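Local coordinates for uncharacterized protein (PDB 4XLZ) that probably removes an acetyl group from N,N'-diacetylchitobiose, as a metal-binding deacetylase of carbohydrate esterase family 14, at residues F22-P27 with K194-V199; V34-P39 with V60-I65; E92-K97 with I212-S217. One frame throughout, in Å; residues are numbered along the deposited sequence.

Contact 1 (F22-P27 with K194-V199)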
loop_
_atom_site.group_PDB
_atom_site.type_symbol
_atom_site.label_atom_id
_atom_site.label_comp_id
_atom_site.label_asym_id
_atom_site.label_seq_id
_atom_site.Cartn_x
_atom_site.Cartn_y
_atom_site.Cartn_z
ATOM N N PHE A 22 -15.231 -33.912 -17.178
ATOM C CA PHE A 22 -16.069 -33.050 -16.363
ATOM C C PHE A 22 -17.495 -33.614 -16.296
ATOM O O PHE A 22 -18.099 -33.869 -17.274
ATOM C CB PHE A 22 -16.061 -31.634 -16.957
ATOM C CG PHE A 22 -16.860 -30.655 -16.166
ATOM C CD1 PHE A 22 -16.408 -30.312 -14.905
ATOM C CD2 PHE A 22 -18.014 -30.178 -16.713
ATOM C CE1 PHE A 22 -17.187 -29.336 -14.159
ATOM C CE2 PHE A 22 -18.852 -29.206 -15.976
ATOM C CZ PHE A 22 -18.336 -28.861 -14.695
ATOM N N ASN A 23 -18.011 -33.707 -15.102
ATOM C CA ASN A 23 -19.338 -34.202 -14.913
ATOM C C ASN A 23 -20.014 -33.408 -13.796
ATOM O O ASN A 23 -19.393 -33.129 -12.768
ATOM C CB ASN A 23 -19.210 -35.720 -14.565
ATOM C CG ASN A 23 -20.486 -36.350 -14.360
ATOM O OD1 ASN A 23 -21.288 -36.472 -15.290
ATOM N ND2 ASN A 23 -20.723 -36.774 -13.132
ATOM N N LEU A 24 -21.284 -33.053 -13.988
ATOM C CA LEU A 24 -22.082 -32.343 -12.955
ATOM C C LEU A 24 -23.103 -33.313 -12.385
ATOM O O LEU A 24 -24.045 -32.910 -11.725
ATOM C CB LEU A 24 -22.802 -31.154 -13.572
ATOM C CG LEU A 24 -21.867 -29.996 -14.054
ATOM C CD1 LEU A 24 -22.536 -29.122 -15.159
ATOM C CD2 LEU A 24 -21.485 -29.146 -12.947
ATOM N N GLU A 25 -22.879 -34.590 -12.544
ATOM C CA GLU A 25 -23.883 -35.516 -12.037
ATOM C C GLU A 25 -23.857 -35.483 -10.514
ATOM O O GLU A 25 -24.881 -35.241 -9.887
ATOM C CB GLU A 25 -23.647 -36.952 -12.592
ATOM C CG GLU A 25 -24.916 -37.660 -13.016
ATOM C CD GLU A 25 -25.421 -37.088 -14.331
ATOM O OE1 GLU A 25 -24.628 -37.087 -15.322
ATOM O OE2 GLU A 25 -26.593 -36.627 -14.362
ATOM N N ASN A 26 -22.728 -35.766 -9.889
ATOM C CA ASN A 26 -22.754 -35.770 -8.428
ATOM C C ASN A 26 -21.354 -35.225 -8.047
ATOM O O ASN A 26 -20.521 -35.985 -7.629
ATOM C CB ASN A 26 -22.979 -37.203 -7.914
ATOM C CG ASN A 26 -23.901 -37.292 -6.625
ATOM O OD1 ASN A 26 -25.043 -37.792 -6.743
ATOM N ND2 ASN A 26 -23.407 -36.847 -5.396
ATOM N N PRO A 27 -21.110 -33.916 -8.264
ATOM C CA PRO A 27 -19.735 -33.417 -8.061
ATOM C C PRO A 27 -19.170 -33.613 -6.674
ATOM O O PRO A 27 -17.913 -33.548 -6.539
ATOM C CB PRO A 27 -19.798 -31.972 -8.508
ATOM C CG PRO A 27 -21.264 -31.576 -8.293
ATOM C CD PRO A 27 -22.048 -32.810 -8.562
ATOM N N LYS A 194 -25.187 -18.033 -11.665
ATOM C CA LYS A 194 -25.043 -18.983 -12.789
ATOM C C LYS A 194 -24.772 -20.377 -12.244
ATOM O O LYS A 194 -23.735 -21.020 -12.508
ATOM C CB LYS A 194 -23.897 -18.533 -13.751
ATOM C CG LYS A 194 -24.264 -17.240 -14.546
ATOM C CD LYS A 194 -25.332 -17.553 -15.625
ATOM C CE LYS A 194 -25.706 -16.293 -16.440
ATOM N NZ LYS A 194 -26.791 -16.740 -17.346
ATOM N N PRO A 195 -25.669 -20.935 -11.415
ATOM C CA PRO A 195 -25.356 -22.249 -10.899
ATOM C C PRO A 195 -25.479 -23.290 -12.017
ATOM O O PRO A 195 -26.299 -23.117 -12.948
ATOM C CB PRO A 195 -26.517 -22.479 -9.858
ATOM C CG PRO A 195 -27.685 -21.671 -10.475
ATOM C CD PRO A 195 -27.047 -20.386 -11.075
ATOM N N ASN A 196 -24.729 -24.351 -11.869
ATOM C CA ASN A 196 -24.863 -25.516 -12.798
ATOM C C ASN A 196 -25.054 -26.802 -12.042
ATOM O O ASN A 196 -25.097 -27.895 -12.668
ATOM C CB ASN A 196 -23.793 -25.597 -13.872
ATOM C CG ASN A 196 -22.406 -25.503 -13.317
ATOM O OD1 ASN A 196 -22.160 -25.742 -12.163
ATOM N ND2 ASN A 196 -21.480 -25.263 -14.213
ATOM N N TYR A 197 -25.116 -26.723 -10.730
ATOM C CA TYR A 197 -25.440 -27.899 -9.904
ATOM C C TYR A 197 -26.305 -27.421 -8.754
ATOM O O TYR A 197 -25.920 -26.441 -8.009
ATOM C CB TYR A 197 -24.158 -28.532 -9.382
ATOM C CG TYR A 197 -24.442 -29.709 -8.456
ATOM C CD1 TYR A 197 -25.081 -30.827 -9.019
ATOM C CD2 TYR A 197 -24.129 -29.701 -7.068
ATOM C CE1 TYR A 197 -25.385 -31.949 -8.171
ATOM C CE2 TYR A 197 -24.488 -30.800 -6.231
ATOM C CZ TYR A 197 -25.070 -31.886 -6.827
ATOM O OH TYR A 197 -25.308 -33.000 -5.995
ATOM N N ILE A 198 -27.498 -28.043 -8.550
ATOM C CA ILE A 198 -28.389 -27.578 -7.471
ATOM C C ILE A 198 -28.655 -28.750 -6.503
ATOM O O ILE A 198 -28.872 -29.903 -6.961
ATOM C CB ILE A 198 -29.807 -27.229 -8.018
ATOM C CG1 ILE A 198 -29.748 -26.350 -9.210
ATOM C CG2 ILE A 198 -30.747 -26.762 -6.863
ATOM C CD1 ILE A 198 -29.189 -25.000 -8.846
ATOM N N VAL A 199 -28.544 -28.474 -5.209
ATOM C CA VAL A 199 -28.775 -29.494 -4.186
ATOM C C VAL A 199 -30.204 -29.218 -3.653
ATOM O O VAL A 199 -30.548 -28.067 -3.288
ATOM C CB VAL A 199 -27.801 -29.319 -3.070
ATOM C CG1 VAL A 199 -28.110 -30.272 -1.849
ATOM C CG2 VAL A 199 -26.342 -29.617 -3.598
#
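Tyr197 holds its CG anti to the backbone N; this chi1 of 177° sets CG on the side of the loop 22-27, and the ring beyond it meets Pro27. Asn196, one residue earlier, holds CG between its backbone N and carbonyl carbon (chi1 51°), and its short amide lies across the end of Leu24. Pro27 and Tyr197 approach tip to tip. Pro27 CD sits over the centre of the ring, 3.5 Å from the centroid and 13° off the normal, a CH-pi contact; Pro27 CG lies 3.6 Å from Tyr197 CD2. Proline suits this place because its CD, bonded to the amide nitrogen, carries slightly polarised hydrogens and is rigidly presented. Tyr197 also meets backbone oxygens obliquely: its CD1 is 3.6 Å from Leu24 O and its CE1 3.7 Å from Glu25 O. The ring of Phe28 makes an edge-to-face contact with Tyr197. An alanine in place of Tyr197 would probably leave Pro27 without its aromatic partner and open a gap beside the loop. Leu24 crosses Asn196 at about a right angle, with its CD2 3.6 Å from Asn196 OD1. That amide is held from outside the contact: OD1 accepts from Val252 N, and ND2 donates to Ile267 O at the chain terminus. Asn196 and Tyr197 together face Phe250 in a classic beta bulge, at the start of the antiparallel pair with 247-250. The loop after helix 8-19 is thus joined to that pair chiefly by van der Waals and CH-pi contacts, while the side-chain bonds of Asn196 serve the C-terminal segment.

Contact 2 (V34-P39 with V60-I65)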
loop_
_atom_site.group_PDB
_atom_site.type_symbol
_atom_site.label_atom_id
_atom_site.label_comp_id
_atom_site.label_asym_id
_atom_site.label_seq_id
_atom_site.Cartn_x
_atom_site.Cartn_y
_atom_site.Cartn_z
ATOM N N VAL A 34 -14.009 -31.107 3.211
ATOM C CA VAL A 34 -14.184 -29.857 2.382
ATOM C C VAL A 34 -13.974 -28.715 3.318
ATOM O O VAL A 34 -14.201 -28.724 4.524
ATOM C CB VAL A 34 -15.548 -29.798 1.685
ATOM C CG1 VAL A 34 -15.700 -31.062 0.791
ATOM C CG2 VAL A 34 -16.701 -29.707 2.731
ATOM N N ILE A 35 -13.520 -27.575 2.667
ATOM C CA ILE A 35 -13.439 -26.303 3.379
ATOM C C ILE A 35 -14.462 -25.349 2.770
ATOM O O ILE A 35 -14.530 -25.208 1.524
ATOM C CB ILE A 35 -12.020 -25.699 3.233
ATOM C CG1 ILE A 35 -11.068 -26.555 4.126
ATOM C CG2 ILE A 35 -12.063 -24.298 3.790
ATOM C CD1 ILE A 35 -9.659 -26.009 4.106
ATOM N N CYS A 36 -15.270 -24.749 3.678
ATOM C CA CYS A 36 -16.205 -23.732 3.223
ATOM C C CYS A 36 -15.726 -22.415 3.720
ATOM O O CYS A 36 -15.527 -22.177 4.897
ATOM C CB CYS A 36 -17.592 -24.008 3.867
ATOM S SG CYS A 36 -18.210 -25.685 3.305
ATOM N N ILE A 37 -15.427 -21.525 2.748
ATOM C CA ILE A 37 -14.837 -20.207 3.041
ATOM C C ILE A 37 -15.931 -19.151 3.026
ATOM O O ILE A 37 -16.721 -19.032 2.001
ATOM C CB ILE A 37 -13.826 -19.896 1.931
ATOM C CG1 ILE A 37 -12.719 -21.024 2.031
ATOM C CG2 ILE A 37 -13.128 -18.544 2.327
ATOM C CD1 ILE A 37 -11.534 -20.747 0.998
ATOM N N GLU A 38 -16.056 -18.417 4.091
ATOM C CA GLU A 38 -17.098 -17.361 4.255
ATOM C C GLU A 38 -16.444 -16.051 4.509
ATOM O O GLU A 38 -15.538 -15.913 5.322
ATOM C CB GLU A 38 -18.133 -17.641 5.388
ATOM C CG GLU A 38 -17.424 -18.023 6.730
ATOM C CD GLU A 38 -18.432 -18.358 7.837
ATOM O OE1 GLU A 38 -19.629 -18.381 7.560
ATOM O OE2 GLU A 38 -18.014 -18.447 9.045
ATOM N N PRO A 39 -17.002 -15.007 3.940
ATOM C CA PRO A 39 -16.456 -13.649 4.220
ATOM C C PRO A 39 -16.686 -13.182 5.634
ATOM O O PRO A 39 -15.768 -12.620 6.264
ATOM C CB PRO A 39 -17.234 -12.725 3.198
ATOM C CG PRO A 39 -17.603 -13.626 2.035
ATOM C CD PRO A 39 -17.881 -15.082 2.721
ATOM N N VAL A 60 -18.883 -36.506 5.671
ATOM C CA VAL A 60 -17.826 -35.521 5.174
ATOM C C VAL A 60 -17.439 -34.601 6.327
ATOM O O VAL A 60 -18.289 -34.089 7.046
ATOM C CB VAL A 60 -18.412 -34.759 4.015
ATOM C CG1 VAL A 60 -17.260 -33.834 3.373
ATOM C CG2 VAL A 60 -18.812 -35.655 2.858
ATOM N N GLU A 61 -16.133 -34.363 6.511
ATOM C CA GLU A 61 -15.617 -33.413 7.468
ATOM C C GLU A 61 -15.630 -31.994 6.830
ATOM O O GLU A 61 -15.040 -31.834 5.781
ATOM C CB GLU A 61 -14.142 -33.748 7.847
ATOM C CG GLU A 61 -13.605 -32.888 8.904
ATOM C CD GLU A 61 -12.170 -33.192 9.321
ATOM O OE1 GLU A 61 -11.671 -34.226 8.812
ATOM O OE2 GLU A 61 -11.618 -32.424 10.122
ATOM N N VAL A 62 -16.515 -31.183 7.385
ATOM C CA VAL A 62 -16.691 -29.781 6.850
ATOM C C VAL A 62 -16.034 -28.895 7.831
ATOM O O VAL A 62 -16.231 -28.855 9.038
ATOM C CB VAL A 62 -18.199 -29.389 6.746
ATOM C CG1 VAL A 62 -18.236 -27.940 6.244
ATOM C CG2 VAL A 62 -18.971 -30.328 5.815
ATOM N N ILE A 63 -15.061 -28.088 7.247
ATOM C CA ILE A 63 -14.287 -27.089 8.026
ATOM C C ILE A 63 -14.556 -25.675 7.461
ATOM O O ILE A 63 -14.629 -25.568 6.256
ATOM C CB ILE A 63 -12.752 -27.425 7.841
ATOM C CG1 ILE A 63 -12.508 -28.852 8.467
ATOM C CG2 ILE A 63 -11.885 -26.341 8.512
ATOM C CD1 ILE A 63 -11.123 -29.372 7.973
ATOM N N TYR A 64 -14.687 -24.731 8.332
ATOM C CA TYR A 64 -14.910 -23.300 7.827
ATOM C C TYR A 64 -13.560 -22.563 7.919
ATOM O O TYR A 64 -12.744 -22.773 8.830
ATOM C CB TYR A 64 -15.795 -22.538 8.755
ATOM C CG TYR A 64 -17.273 -22.921 8.676
ATOM C CD1 TYR A 64 -17.776 -23.903 7.840
ATOM C CD2 TYR A 64 -18.088 -22.193 9.516
ATOM C CE1 TYR A 64 -19.223 -24.166 7.811
ATOM C CE2 TYR A 64 -19.518 -22.417 9.509
ATOM C CZ TYR A 64 -19.964 -23.388 8.680
ATOM O OH TYR A 64 -21.344 -23.677 8.677
ATOM N N ILE A 65 -13.398 -21.670 6.913
ATOM C CA ILE A 65 -12.457 -20.537 7.098
ATOM C C ILE A 65 -13.307 -19.262 7.063
ATOM O O ILE A 65 -14.045 -19.119 6.056
ATOM C CB ILE A 65 -11.417 -20.448 5.992
ATOM C CG1 ILE A 65 -10.528 -21.699 6.028
ATOM C CG2 ILE A 65 -10.518 -19.210 6.262
ATOM C CD1 ILE A 65 -9.548 -21.809 4.773
#
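Val34, Cys36 and Glu38 pair with strand 61-65 in the regular parallel pattern. Val34 N donates to Glu61 O at 2.9 Å, Cys36 N to Ile63 O at 2.8 Å and Glu38 N to Ile65 O at 2.9 Å, while Val34 O and Cys36 O accept from Ile63 N and Ile65 N. CA-H...O contacts fill in between, such as Ile35 CA to Ile63 O at 3.2 Å. The segments cross at -28°, the usual twist of a parallel sheet, and helix 43-57 joins them in a beta-alpha-beta crossover.

Apolar packing covers both faces. On the face against helix 118-131, Ile35 CG2 touches Ile65 CD1 at 3.7 Å, both beta-branched residues suited to strands. On the other, Cys36 SG meets Val62 CG1 at 3.7 Å and Val34 CG2 meets Val62 CG2 at 3.9 Å.

Glu38 brings a carboxylate to the end of the pair, its OE2 3.8 Å from Tyr64 CD2. OE1 accepts from Cys44 N and, weakly, Asp42 N, the residues on either side of the cadmium ligand Asp43. Held by one good and one weak N-H bond at the strands' C-terminal ends, this buried acid probably helps shape the metal site as a second-shell residue.

Contact 3 (E92-K97 with I212-S217)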
loop_
_atom_site.group_PDB
_atom_site.type_symbol
_atom_site.label_atom_id
_atom_site.label_comp_id
_atom_site.label_asym_id
_atom_site.label_seq_id
_atom_site.Cartn_x
_atom_site.Cartn_y
_atom_site.Cartn_z
ATOM N N GLU A 92 -21.450 -18.177 15.673
ATOM C CA GLU A 92 -21.040 -19.142 14.672
ATOM C C GLU A 92 -20.757 -20.554 15.214
ATOM O O GLU A 92 -21.027 -21.548 14.559
ATOM C CB GLU A 92 -19.740 -18.605 13.904
ATOM C CG GLU A 92 -19.412 -19.445 12.693
ATOM C CD GLU A 92 -20.360 -19.216 11.511
ATOM O OE1 GLU A 92 -20.063 -18.521 10.522
ATOM O OE2 GLU A 92 -21.451 -19.854 11.462
ATOM N N GLU A 93 -20.185 -20.578 16.423
ATOM C CA GLU A 93 -19.953 -21.933 16.991
ATOM C C GLU A 93 -21.326 -22.636 17.188
ATOM O O GLU A 93 -21.387 -23.841 16.979
ATOM C CB GLU A 93 -19.250 -21.772 18.347
ATOM C CG GLU A 93 -17.682 -21.383 18.028
ATOM C CD GLU A 93 -16.954 -20.912 19.290
ATOM O OE1 GLU A 93 -17.582 -20.620 20.357
ATOM O OE2 GLU A 93 -15.706 -20.859 19.210
ATOM N N GLU A 94 -22.326 -21.896 17.622
ATOM C CA GLU A 94 -23.683 -22.553 17.826
ATOM C C GLU A 94 -24.281 -22.928 16.442
ATOM O O GLU A 94 -24.827 -23.994 16.246
ATOM C CB GLU A 94 -24.543 -21.601 18.571
ATOM C CG GLU A 94 -26.093 -22.050 18.632
ATOM C CD GLU A 94 -26.996 -21.023 19.482
ATOM O OE1 GLU A 94 -26.451 -20.521 20.505
ATOM O OE2 GLU A 94 -28.210 -20.723 19.180
ATOM N N SER A 95 -24.193 -22.033 15.432
ATOM C CA SER A 95 -24.702 -22.376 14.130
ATOM C C SER A 95 -24.010 -23.568 13.543
ATOM O O SER A 95 -24.566 -24.493 12.962
ATOM C CB SER A 95 -24.428 -21.096 13.254
ATOM O OG SER A 95 -24.894 -21.246 11.918
ATOM N N ALA A 96 -22.668 -23.563 13.604
ATOM C CA ALA A 96 -21.902 -24.630 13.090
ATOM C C ALA A 96 -22.196 -25.985 13.767
ATOM O O ALA A 96 -22.267 -27.015 13.053
ATOM C CB ALA A 96 -20.389 -24.280 13.324
ATOM N N LYS A 97 -22.440 -25.952 15.074
ATOM C CA LYS A 97 -22.830 -27.204 15.815
ATOM C C LYS A 97 -24.135 -27.780 15.195
ATOM O O LYS A 97 -24.207 -29.011 14.907
ATOM C CB LYS A 97 -23.006 -26.881 17.287
ATOM C CG LYS A 97 -23.274 -28.178 18.087
ATOM C CD LYS A 97 -23.152 -27.734 19.593
ATOM C CE LYS A 97 -24.216 -28.413 20.568
ATOM N NZ LYS A 97 -24.154 -29.887 20.534
ATOM N N ILE A 212 -29.230 -20.207 10.573
ATOM C CA ILE A 212 -29.047 -18.746 10.304
ATOM C C ILE A 212 -29.420 -17.839 11.469
ATOM O O ILE A 212 -28.723 -16.940 11.899
ATOM C CB ILE A 212 -29.794 -18.364 8.982
ATOM C CG1 ILE A 212 -29.154 -19.199 7.856
ATOM C CG2 ILE A 212 -29.772 -16.871 8.777
ATOM C CD1 ILE A 212 -30.076 -19.121 6.525
ATOM N N ARG A 213 -30.633 -18.177 12.088
ATOM C CA ARG A 213 -31.089 -17.332 13.165
ATOM C C ARG A 213 -30.251 -17.444 14.438
ATOM O O ARG A 213 -30.327 -16.542 15.295
ATOM C CB ARG A 213 -32.629 -17.683 13.465
ATOM C CG ARG A 213 -33.538 -17.091 12.456
ATOM C CD ARG A 213 -34.879 -16.550 13.137
ATOM N NE ARG A 213 -34.637 -15.295 13.786
ATOM C CZ ARG A 213 -35.555 -14.462 14.297
ATOM N NH1 ARG A 213 -36.917 -14.800 14.292
ATOM N NH2 ARG A 213 -35.190 -13.397 14.914
ATOM N N ALA A 214 -29.415 -18.523 14.511
ATOM C CA ALA A 214 -28.464 -18.634 15.600
ATOM C C ALA A 214 -27.478 -17.405 15.669
ATOM O O ALA A 214 -26.951 -17.062 16.752
ATOM C CB ALA A 214 -27.648 -19.878 15.482
ATOM N N HIS A 215 -27.338 -16.729 14.462
ATOM C CA HIS A 215 -26.611 -15.457 14.423
ATOM C C HIS A 215 -27.530 -14.337 14.843
ATOM O O HIS A 215 -27.982 -13.474 14.023
ATOM C CB HIS A 215 -26.106 -15.265 12.958
ATOM C CG HIS A 215 -25.087 -16.283 12.648
ATOM N ND1 HIS A 215 -23.705 -16.052 12.793
ATOM C CD2 HIS A 215 -25.211 -17.528 12.157
ATOM C CE1 HIS A 215 -23.070 -17.144 12.432
ATOM N NE2 HIS A 215 -23.930 -18.085 12.028
ATOM N N ARG A 216 -27.901 -14.395 16.126
ATOM C CA ARG A 216 -28.943 -13.500 16.649
ATOM C C ARG A 216 -28.652 -12.031 16.457
ATOM O O ARG A 216 -29.521 -11.199 16.228
ATOM C CB ARG A 216 -29.172 -13.752 18.131
ATOM C CG ARG A 216 -29.681 -15.148 18.396
ATOM C CD ARG A 216 -29.808 -15.392 19.886
ATOM N NE ARG A 216 -29.711 -16.824 20.174
ATOM C CZ ARG A 216 -30.677 -17.522 20.799
ATOM N NH1 ARG A 216 -30.527 -18.830 21.035
ATOM N NH2 ARG A 216 -31.804 -16.896 21.181
ATOM N N SER A 217 -27.345 -11.632 16.599
ATOM C CA SER A 217 -27.004 -10.227 16.508
ATOM C C SER A 217 -27.279 -9.649 15.113
ATOM O O SER A 217 -27.437 -8.405 14.972
ATOM C CB SER A 217 -25.445 -10.100 16.791
ATOM O OG SER A 217 -24.727 -10.766 15.775
#
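Glu94 OE2 and Arg216 NH1 form a long salt bridge of 3.5 Å between 92-97 and 212-217. The carboxylate comes in at the edge of the guanidinium, near its plane, with the two flat groups 79° apart and the side chains crossing at about a right angle. Both long chains suit the exposed border of the contact, since extended methylenes span the gap between backbones. Deeper in, His215 NE2 donates to Glu92 OE2 at 3.1 Å. This bond is weak, with an N-H...O angle of 124°: the carboxylate oxygen lies at the edge of the ring, near its plane, but well off the line of the N-H. Glu92 is bent at chi2, which turns CD back toward His215, and its carboxylate plane stands 80° from the imidazole. The other oxygen of Glu92, OE1, accepts from Asp42 N, so the acid bridges the histidine and the loop just before the cadmium ligand Asp43.

The fold explains how His215 gets there. Beyond helix 205-213 the chain makes an inverse gamma turn centred on His215, and this sharp reversal lets the imidazole lie against helix 81-99, which follows strand 61-68 in the alpha/beta fold.

Around the polar pairs the packing relies on small residues. Ser95 CB lies 3.3 Å from His215 NE2, obliquely to the ring, while Ser95 OG is hydrogen-bonded to Ala211 O. Ala214 CB fits 4.1 Å from Ser95 CB, where CA of Ala214 and CA of Ser95 come within 5.5 Å, room that suits small side chains. The same methyl, Ala214 CB, is 3.8 Å from Glu94 OE2, which puts an apolar group beside the carboxylate.

In the fold
Contact 2 is the core of the fold, a parallel strand pair with its centre about 7 Å from the centre of the chain, and its chemistry is main-chain bonding and aliphatic packing. Contact 1 lies at the surface, where a loop meets the small antiparallel sheet through ring and proline packing. Contact 3, its centre about 17 Å from that of the chain, is largely buried yet polar, joining helix 81-99 to the end of helix 205-213. Contacts 2 and 3 touch: Glu38 OE2 and Glu92 OE1 are 2.5 Å apart, so close that the pair may share a proton. Contact 1 touches neither, but its strand 197-200 is followed by helix 205-213 of contact 3.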